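Local coordinates for protein putative transcriptional coactivator P15 (PDB 4BG7) that probably binds DNA as a phage T5 homologue of the eukaryotic transcription coactivator PC4, and is implicated in recombination-dependent DNA replication, at residues 75-78 with 79-83; 85-88 with 89-93. All coordinates share one frame; numbering follows the deposited sequence.

Contact 1: 75-78 with 79-83; sequences YAFT and QILSE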
loop_
_atom_site.group_PDB
_atom_site.type_symbol
_atom_site.label_atom_id
_atom_site.label_comp_id
_atom_site.label_asym_id
_atom_site.label_seq_id
_atom_site.Cartn_x
_atom_site.Cartn_y
_atom_site.Cartn_z
ATOM N N TYR A 75 5.868 -2.257 9.835
ATOM C CA TYR A 75 5.370 -2.640 11.177
ATOM C C TYR A 75 3.874 -3.071 11.185
ATOM O O TYR A 75 3.493 -4.192 11.751
ATOM C CB TYR A 75 5.682 -1.532 12.181
ATOM C CG TYR A 75 4.805 -1.539 13.402
ATOM C CD1 TYR A 75 5.012 -2.438 14.420
ATOM C CD2 TYR A 75 3.670 -0.753 13.447
ATOM C CE1 TYR A 75 4.184 -2.444 15.533
ATOM C CE2 TYR A 75 2.853 -0.749 14.519
ATOM C CZ TYR A 75 3.125 -1.588 15.575
ATOM O OH TYR A 75 2.261 -1.565 16.631
ATOM N N ALA A 76 3.013 -2.214 10.608
ATOM C CA ALA A 76 1.542 -2.437 10.703
ATOM C C ALA A 76 1.148 -3.665 9.934
ATOM O O ALA A 76 0.325 -4.505 10.452
ATOM C CB ALA A 76 0.684 -1.207 10.252
ATOM N N PHE A 77 1.758 -3.811 8.755
ATOM C CA PHE A 77 1.468 -4.942 7.880
ATOM C C PHE A 77 1.977 -6.274 8.479
ATOM O O PHE A 77 1.248 -7.299 8.536
ATOM C CB PHE A 77 2.088 -4.661 6.523
ATOM C CG PHE A 77 1.778 -5.691 5.440
ATOM C CD1 PHE A 77 0.539 -6.218 5.281
ATOM C CD2 PHE A 77 2.739 -6.044 4.557
ATOM C CE1 PHE A 77 0.273 -7.117 4.266
ATOM C CE2 PHE A 77 2.466 -6.902 3.506
ATOM C CZ PHE A 77 1.239 -7.456 3.393
ATOM N N THR A 78 3.192 -6.279 8.993
ATOM C CA THR A 78 3.680 -7.492 9.651
ATOM C C THR A 78 2.929 -7.756 10.932
ATOM O O THR A 78 2.776 -8.895 11.295
ATOM C CB THR A 78 5.212 -7.520 9.905
ATOM O OG1 THR A 78 5.603 -6.401 10.656
ATOM C CG2 THR A 78 5.966 -7.556 8.623
ATOM N N GLN A 79 2.417 -6.735 11.602
ATOM C CA GLN A 79 1.647 -6.957 12.808
ATOM C C GLN A 79 0.298 -7.632 12.517
ATOM O O GLN A 79 -0.156 -8.512 13.269
ATOM C CB GLN A 79 1.365 -5.669 13.548
ATOM C CG GLN A 79 0.441 -5.868 14.738
ATOM C CD GLN A 79 0.513 -4.756 15.731
ATOM O OE1 GLN A 79 1.600 -4.424 16.232
ATOM N NE2 GLN A 79 -0.651 -4.133 16.012
ATOM N N ILE A 80 -0.372 -7.157 11.473
ATOM C CA ILE A 80 -1.675 -7.678 11.109
ATOM C C ILE A 80 -1.452 -9.136 10.727
ATOM O O ILE A 80 -2.255 -10.024 11.120
ATOM C CB ILE A 80 -2.363 -6.828 9.966
ATOM C CG1 ILE A 80 -2.905 -5.526 10.581
ATOM C CG2 ILE A 80 -3.464 -7.664 9.288
ATOM C CD1 ILE A 80 -3.365 -4.463 9.596
ATOM N N LEU A 81 -0.389 -9.408 9.982
ATOM C CA LEU A 81 -0.107 -10.772 9.580
ATOM C C LEU A 81 0.181 -11.689 10.774
ATOM O O LEU A 81 -0.258 -12.865 10.782
ATOM C CB LEU A 81 0.979 -10.873 8.534
ATOM C CG LEU A 81 0.656 -10.169 7.161
ATOM C CD1 LEU A 81 1.924 -10.221 6.328
ATOM C CD2 LEU A 81 -0.524 -10.824 6.443
ATOM N N SER A 82 0.936 -11.180 11.748
ATOM C CA SER A 82 1.219 -11.948 13.005
ATOM C C SER A 82 -0.026 -12.292 13.780
ATOM O O SER A 82 -0.209 -13.428 14.186
ATOM C CB SER A 82 2.119 -11.093 13.930
ATOM O OG SER A 82 3.368 -11.051 13.271
ATOM N N GLU A 83 -0.870 -11.295 14.027
ATOM C CA GLU A 83 -2.146 -11.523 14.688
ATOM C C GLU A 83 -3.024 -12.557 13.948
ATOM O O GLU A 83 -3.675 -13.408 14.566
ATOM C CB GLU A 83 -2.857 -10.221 14.875
ATOM C CG GLU A 83 -2.256 -9.473 16.041
ATOM C CD GLU A 83 -2.811 -8.079 16.175
ATOM O OE1 GLU A 83 -4.059 -7.944 16.232
ATOM O OE2 GLU A 83 -1.995 -7.119 16.207
#
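Phe77 and Leu81, one helical turn apart, meet through a methyl group laid over a ring. Leu81 CD1 sits 4.2 Å from the centroid of the Phe77 ring and only 14° off the ring normal, a CH-pi contact made over one face and displaced toward the rim, where CE1 and CZ lie. The torsions explain the meeting: Phe77 has CG anti to its backbone nitrogen (chi1 -175°), while Leu81 has CG anti to its carbonyl carbon, which brings the leucine branch back past Phe77 O, with Leu81 CG 3.2 Å from that oxygen. Both residues are buried, and Met41 and Tyr65 of the second subunit pack on Phe77 and Leu81 respectively.

A different relation holds between Tyr75 and Gln79. These side chains run alongside one another in the same direction, yet the phenol ring and the amide are turned nearly perpendicular, 78° apart. The amide oxygen is the part that touches: Gln79 OE1 approaches Tyr75 OH to 3.0 Å.

Further along, Thr78 O is gripped twice. Ser82 N and Ser82 OG each donate to Thr78 O at 3.0 Å, one from either face of the carbonyl plane. The hydroxyl turns back onto the preceding turn, and the serine thereby adds a side-chain bond to the regular backbone one. Thr78 OG1 has its own partner one turn earlier, at Phe74 O.

Main-chain bonds from Gln79, Ile80 and Leu81 to the carbonyls of Tyr75, Ala76 and Phe77 complete the i to i+4 pattern. The whole is typical of an amphipathic alpha helix at a subunit interface, here helix 67-83, which follows the four-stranded antiparallel sheet of this PC4-like protein.

Contact 2: 85-88 with 89-93; sequences EVLH and EVQKR
Val86 and Val90 pack methyl against methyl over the first turn of helix 87-98, where Val86 occupies the N-cap position. Just before it, Glu85 ends the preceding helix in a Schellman motif, its positive phi of 61° turning the chain into the next helix.

The tight side is apolar. Val86 CG2 comes within 3.7 Å of Val90 CG2, and the same Val86 methyl lies 3.9 Å from Glu89 CB, so one branch of Val86 rests on two residues of the following turn. Nearby, Val90 N bonds to Val86 O in an almost straight line (171° at the hydrogen), tying the N-cap residue to the helix it precedes. Leu81 of helix 67-83 and, from the second subunit, Leu67 and Thr70 cover this valine pair.

Leu87 and Gln91 form an intermediate strip. The glutamine has CG anti to its own carbonyl carbon (chi1 -57°), which leads its extended chain back across the leucine. Leu87 CG and Leu87 CD1 both lie 3.8 Å from Gln91 CD, the leucine branch resting in van der Waals contact against the amide carbon.

Toward solvent the packing thins. His88 is exposed, contributing mainly its carbonyl to Lys92 N, and the lysine, exposed as well, runs onward to a salt bridge with Glu96. At the subunit boundary Glu89 bends at chi2 beside Arg93, whose NH2 also forms a salt bridge with Glu68 of the second subunit. The pairing within the helix is slack: Arg93 NH1 stands 3.3 Å from Glu89 OE2, a salt bridge whose hydrogen bond is weak.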
loop_
_atom_site.group_PDB
_atom_site.type_symbol
_atom_site.label_atom_id
_atom_site.label_comp_id
_atom_site.label_asym_id
_atom_site.label_seq_id
_atom_site.Cartn_x
_atom_site.Cartn_y
_atom_site.Cartn_z
ATOM N N GLU A 85 -1.582 -14.891 12.446
ATOM C CA GLU A 85 -0.733 -16.107 12.559
ATOM C C GLU A 85 -0.312 -16.689 11.224
ATOM O O GLU A 85 -0.116 -17.925 11.048
ATOM C CB GLU A 85 -1.440 -17.178 13.448
ATOM C CG GLU A 85 -1.909 -16.526 14.754
ATOM C CD GLU A 85 -2.505 -17.508 15.719
ATOM O OE1 GLU A 85 -2.745 -18.631 15.288
ATOM O OE2 GLU A 85 -2.697 -17.163 16.892
ATOM N N VAL A 86 -0.114 -15.825 10.235
ATOM C CA VAL A 86 0.368 -16.306 8.945
ATOM C C VAL A 86 1.701 -15.651 8.481
ATOM O O VAL A 86 2.093 -15.788 7.367
ATOM C CB VAL A 86 -0.742 -16.063 7.887
ATOM C CG1 VAL A 86 -1.022 -14.577 7.719
ATOM C CG2 VAL A 86 -0.367 -16.680 6.578
ATOM N N LEU A 87 2.351 -14.862 9.316
ATOM C CA LEU A 87 3.513 -14.096 8.792
ATOM C C LEU A 87 4.609 -14.930 8.150
ATOM O O LEU A 87 5.153 -14.631 7.038
ATOM C CB LEU A 87 4.069 -13.227 9.888
ATOM C CG LEU A 87 5.266 -12.348 9.478
ATOM C CD1 LEU A 87 4.882 -11.413 8.323
ATOM C CD2 LEU A 87 5.598 -11.564 10.715
ATOM N N HIS A 88 4.965 -16.048 8.789
ATOM C CA HIS A 88 5.998 -16.899 8.187
ATOM C C HIS A 88 5.652 -17.412 6.803
ATOM O O HIS A 88 6.491 -17.433 5.926
ATOM C CB HIS A 88 6.312 -18.088 9.132
ATOM C CG HIS A 88 7.277 -19.085 8.546
ATOM N ND1 HIS A 88 8.583 -19.092 8.854
ATOM C CD2 HIS A 88 7.071 -20.160 7.650
ATOM C CE1 HIS A 88 9.211 -20.091 8.194
ATOM N NE2 HIS A 88 8.279 -20.751 7.441
ATOM N N GLU A 89 4.411 -17.849 6.600
ATOM C CA GLU A 89 3.999 -18.395 5.280
ATOM C C GLU A 89 4.048 -17.230 4.230
ATOM O O GLU A 89 4.613 -17.390 3.137
ATOM C CB GLU A 89 2.553 -18.987 5.355
ATOM C CG GLU A 89 2.042 -19.686 4.066
ATOM C CD GLU A 89 3.076 -20.610 3.388
ATOM O OE1 GLU A 89 3.469 -21.639 3.975
ATOM O OE2 GLU A 89 3.508 -20.330 2.247
ATOM N N VAL A 90 3.540 -16.067 4.639
ATOM C CA VAL A 90 3.533 -14.892 3.703
ATOM C C VAL A 90 4.965 -14.507 3.308
ATOM O O VAL A 90 5.231 -14.278 2.125
ATOM C CB VAL A 90 2.700 -13.725 4.286
ATOM C CG1 VAL A 90 2.785 -12.455 3.415
ATOM C CG2 VAL A 90 1.267 -14.180 4.470
ATOM N N GLN A 91 5.896 -14.460 4.272
ATOM C CA GLN A 91 7.322 -14.178 3.950
ATOM C C GLN A 91 7.994 -15.231 3.066
ATOM O O GLN A 91 8.876 -14.915 2.257
ATOM C CB GLN A 91 8.177 -13.873 5.198
ATOM C CG GLN A 91 7.617 -12.708 6.003
ATOM C CD GLN A 91 8.418 -12.356 7.271
ATOM O OE1 GLN A 91 8.657 -11.188 7.551
ATOM N NE2 GLN A 91 8.816 -13.359 8.033
ATOM N N LYS A 92 7.559 -16.478 3.200
ATOM C CA LYS A 92 8.125 -17.584 2.409
ATOM C C LYS A 92 7.653 -17.446 0.974
ATOM O O LYS A 92 8.434 -17.452 0.049
ATOM C CB LYS A 92 7.645 -18.929 2.984
ATOM C CG LYS A 92 8.143 -20.173 2.227
ATOM C CD LYS A 92 7.229 -21.360 2.519
ATOM C CE LYS A 92 7.655 -22.607 1.742
ATOM N NZ LYS A 92 6.885 -22.760 0.470
ATOM N N ARG A 93 6.344 -17.282 0.838
ATOM C CA ARG A 93 5.681 -16.999 -0.450
ATOM C C ARG A 93 6.233 -15.728 -1.090
ATOM O O ARG A 93 6.355 -15.687 -2.305
ATOM C CB ARG A 93 4.175 -16.846 -0.227
ATOM C CG ARG A 93 3.283 -17.444 -1.301
ATOM C CD ARG A 93 2.943 -18.911 -1.012
ATOM N NE ARG A 93 1.513 -19.195 -1.223
ATOM C CZ ARG A 93 0.564 -19.121 -0.286
ATOM N NH1 ARG A 93 0.855 -18.790 0.963
ATOM N NH2 ARG A 93 -0.693 -19.401 -0.602
#

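Contacts 1 and 2 illustrate how neighbouring helices differ in burial. Contact 1, within helix 67-83, is partly buried, through Ala76, Phe77, Ile80 and Leu81; contact 2, at the start of helix 87-98, is a surface contact with Val90 as its buried member. Their centres lie about 11 Å apart and Leu81 joins them: its CD1 packs at 3.8 Å on both Leu87 CD1 and Val90 CG1, while Leu81 O probably accepts a hydrogen bond from Val86 N. Both touch the second subunit. Contact 1 relies on an aromatic face and a serine hydroxyl turned onto the backbone, whereas contact 2 combines valine packing with ion pairs, one of them reaching the second subunit.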